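Local coordinates for Ps01740 (Pseudomonas sp. UW4, PDB 5UIF), which is a tautomerase-superfamily enzyme homologous to cis-3-chloroacrylic acid dehalogenase, and probably acts on related halogenated or unsaturated acids, at the interface of chains A and B. Numbering follows the deposited sequence. Chains: chain A/B, Ps01740.

The interface of chains A and B. Residues chain A 6, 46, 50-51, 60, 62; chain B 41-44.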
ATOM      1  N   GLN A   6      -7.305   2.786   5.935  1.00 48.04           N
ATOM      2  CA  GLN A   6      -6.376   3.714   6.570  1.00 48.86           C
ATOM      3  C   GLN A   6      -7.094   4.942   7.113  1.00 49.53           C
ATOM      4  O   GLN A   6      -7.619   5.753   6.351  1.00 50.27           O
ATOM      5  CB  GLN A   6      -5.289   4.145   5.584  1.00 50.00           C
ATOM      6  CG  GLN A   6      -4.205   3.108   5.354  1.00 51.78           C
ATOM      7  CD  GLN A   6      -3.116   3.605   4.425  1.00 54.72           C
ATOM      8  OE1 GLN A   6      -3.301   4.581   3.698  1.00 55.36           O
ATOM      9  NE2 GLN A   6      -1.970   2.934   4.445  1.00 57.16           N
ATOM     10  N   LEU A  46      -3.212   6.016  11.243  1.00 50.04           N
ATOM     11  CA  LEU A  46      -2.196   7.033  11.015  1.00 48.12           C
ATOM     12  C   LEU A  46      -2.033   7.905  12.253  1.00 50.46           C
ATOM     13  O   LEU A  46      -3.009   8.212  12.937  1.00 52.50           O
ATOM     14  CB  LEU A  46      -2.561   7.898   9.806  1.00 45.42           C
ATOM     15  CG  LEU A  46      -2.717   7.172   8.469  1.00 42.65           C
ATOM     16  CD1 LEU A  46      -3.345   8.090   7.433  1.00 41.31           C
ATOM     17  CD2 LEU A  46      -1.373   6.658   7.985  1.00 41.23           C
ATOM     18  N   SER A  50      -0.226  13.329  10.564  1.00 47.96           N
ATOM     19  CA  SER A  50       0.453  12.641   9.471  1.00 46.41           C
ATOM     20  C   SER A  50      -0.497  12.411   8.301  1.00 45.06           C
ATOM     21  O   SER A  50      -0.141  11.768   7.314  1.00 43.50           O
ATOM     22  CB  SER A  50       1.036  11.309   9.949  1.00 47.35           C
ATOM     23  OG  SER A  50       1.928  11.504  11.033  1.00 50.04           O
ATOM     24  N   ALA A  51      -1.710  12.938   8.424  1.00 46.16           N
ATOM     25  CA  ALA A  51      -2.696  12.866   7.352  1.00 45.28           C
ATOM     26  C   ALA A  51      -3.047  14.271   6.876  1.00 45.07           C
ATOM     27  O   ALA A  51      -3.462  15.117   7.668  1.00 46.32           O
ATOM     28  CB  ALA A  51      -3.942  12.130   7.818  1.00 46.65           C
ATOM     29  N   PRO A  60      -8.719  12.271   6.536  1.00 40.41           N
ATOM     30  CA  PRO A  60      -9.372  11.518   5.464  1.00 40.30           C
ATOM     31  C   PRO A  60      -9.388  10.023   5.762  1.00 40.52           C
ATOM     32  O   PRO A  60      -8.621   9.555   6.603  1.00 41.35           O
ATOM     33  CB  PRO A  60      -8.502  11.825   4.245  1.00 36.77           C
ATOM     34  CG  PRO A  60      -7.145  12.037   4.818  1.00 36.42           C
ATOM     35  CD  PRO A  60      -7.356  12.692   6.160  1.00 38.26           C
ATOM     36  N   ILE A  62      -9.095   6.311   3.831  1.00 48.14           N
ATOM     37  CA  ILE A  62      -8.744   5.651   2.579  1.00 47.38           C
ATOM     38  C   ILE A  62      -8.951   4.143   2.662  1.00 46.07           C
ATOM     39  O   ILE A  62      -8.305   3.457   3.455  1.00 47.52           O
ATOM     40  CB  ILE A  62      -7.282   5.938   2.176  1.00 49.25           C
ATOM     41  CG1 ILE A  62      -7.097   7.417   1.826  1.00 52.10           C
ATOM     42  CG2 ILE A  62      -6.878   5.073   0.994  1.00 48.09           C
ATOM     43  CD1 ILE A  62      -6.765   8.307   3.009  1.00 55.07           C
TER
ATOM     44  N   VAL B  41      -2.217  13.578   1.283  1.00 39.67           N
ATOM     45  CA  VAL B  41      -0.865  13.111   1.564  1.00 37.76           C
ATOM     46  C   VAL B  41      -0.816  12.415   2.918  1.00 40.62           C
ATOM     47  O   VAL B  41      -1.235  12.976   3.932  1.00 43.92           O
ATOM     48  CB  VAL B  41       0.157  14.264   1.541  1.00 35.33           C
ATOM     49  CG1 VAL B  41       1.544  13.748   1.893  1.00 33.20           C
ATOM     50  CG2 VAL B  41       0.166  14.938   0.177  1.00 33.32           C
ATOM     51  N   LEU B  42      -0.306  11.187   2.929  1.00 39.91           N
ATOM     52  CA  LEU B  42      -0.249  10.392   4.149  1.00 42.23           C
ATOM     53  C   LEU B  42       1.187  10.037   4.521  1.00 41.16           C
ATOM     54  O   LEU B  42       1.993   9.685   3.660  1.00 37.49           O
ATOM     55  CB  LEU B  42      -1.074   9.114   3.988  1.00 44.27           C
ATOM     56  CG  LEU B  42      -2.492   9.283   3.437  1.00 45.79           C
ATOM     57  CD1 LEU B  42      -3.157   7.927   3.273  1.00 49.80           C
ATOM     58  CD2 LEU B  42      -3.319  10.186   4.336  1.00 47.97           C
ATOM     59  N   PHE B  43       1.500  10.129   5.809  1.00 44.91           N
ATOM     60  CA  PHE B  43       2.832   9.790   6.296  1.00 45.44           C
ATOM     61  C   PHE B  43       2.790   8.589   7.238  1.00 50.21           C
ATOM     62  O   PHE B  43       2.232   8.663   8.332  1.00 54.23           O
ATOM     63  CB  PHE B  43       3.467  10.991   6.999  1.00 45.31           C
ATOM     64  CG  PHE B  43       3.712  12.164   6.093  1.00 42.46           C
ATOM     65  CD1 PHE B  43       2.782  13.185   5.992  1.00 43.56           C
ATOM     66  CD2 PHE B  43       4.870  12.243   5.338  1.00 38.75           C
ATOM     67  CE1 PHE B  43       3.005  14.265   5.158  1.00 41.15           C
ATOM     68  CE2 PHE B  43       5.098  13.319   4.501  1.00 36.67           C
ATOM     69  CZ  PHE B  43       4.164  14.331   4.411  1.00 37.82           C
ATOM     70  N   LYS B  44       3.381   7.482   6.798  1.00 50.24           N
ATOM     71  CA  LYS B  44       3.449   6.272   7.609  1.00 54.76           C
ATOM     72  C   LYS B  44       4.876   6.021   8.084  1.00 52.24           C
ATOM     73  O   LYS B  44       5.834   6.266   7.350  1.00 48.36           O
ATOM     74  CB  LYS B  44       2.933   5.065   6.822  1.00 58.29           C
ATOM     75  CG  LYS B  44       1.501   5.212   6.334  1.00 62.68           C
ATOM     76  CD  LYS B  44       1.028   3.970   5.598  1.00 67.35           C
ATOM     77  CE  LYS B  44       1.813   3.748   4.318  1.00 65.31           C
ATOM     78  NZ  LYS B  44       1.369   2.520   3.602  1.00 70.76           N
TER
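An antiparallel beta bridge between A:Ala51 and B:Leu42 joins the two copies of Ps01740 here, where the start of strand 51-53 of chain A meets the edge of strand 40-46 of chain B; the contact probably helps to hold together the trimer typical of the family. The backbone N-H of B:Phe43 donates to the carbonyl oxygen O of A:Ser50 over 2.8 Å, a bond that fixes the register of the bridge beside B:Leu42. Next to it, B:Leu42 reaches from the strand into an apolar patch on the sheet of chain A. Its CG sits beside the backbone N (chi1 -49°), which turns the fork to the face of chain A where A:Ile62 and A:Leu46 lie. Methyl CD1 meets A:Ile62 CD1 tip to tip at 3.6 Å and also touches the amide oxygen OE1 of A:Gln6. The other methyl, CD2, packs 3.7 Å from CD1 of A:Leu46, with the A:Ala51 methyl CB somewhat farther off. A:Leu46 crosses B:Leu42 at about a right angle and gives one methyl to each of two residues of the facing strand: CD1 goes to B:Leu42, while CD2 lies 3.6 Å from CG in the aliphatic stem of B:Lys44. An alanine in place of A:Leu46 would probably open a gap between the chains, leaving CD2 of B:Leu42 and the B:Lys44 stem without the methyls they pack on. Past this stem the lysine bends at chi3 (-65°) and passes across the end of A:Gln6 at roughly a right angle, bringing its methylene CD to 3.4 Å from the A:Gln6 amide nitrogen NE2.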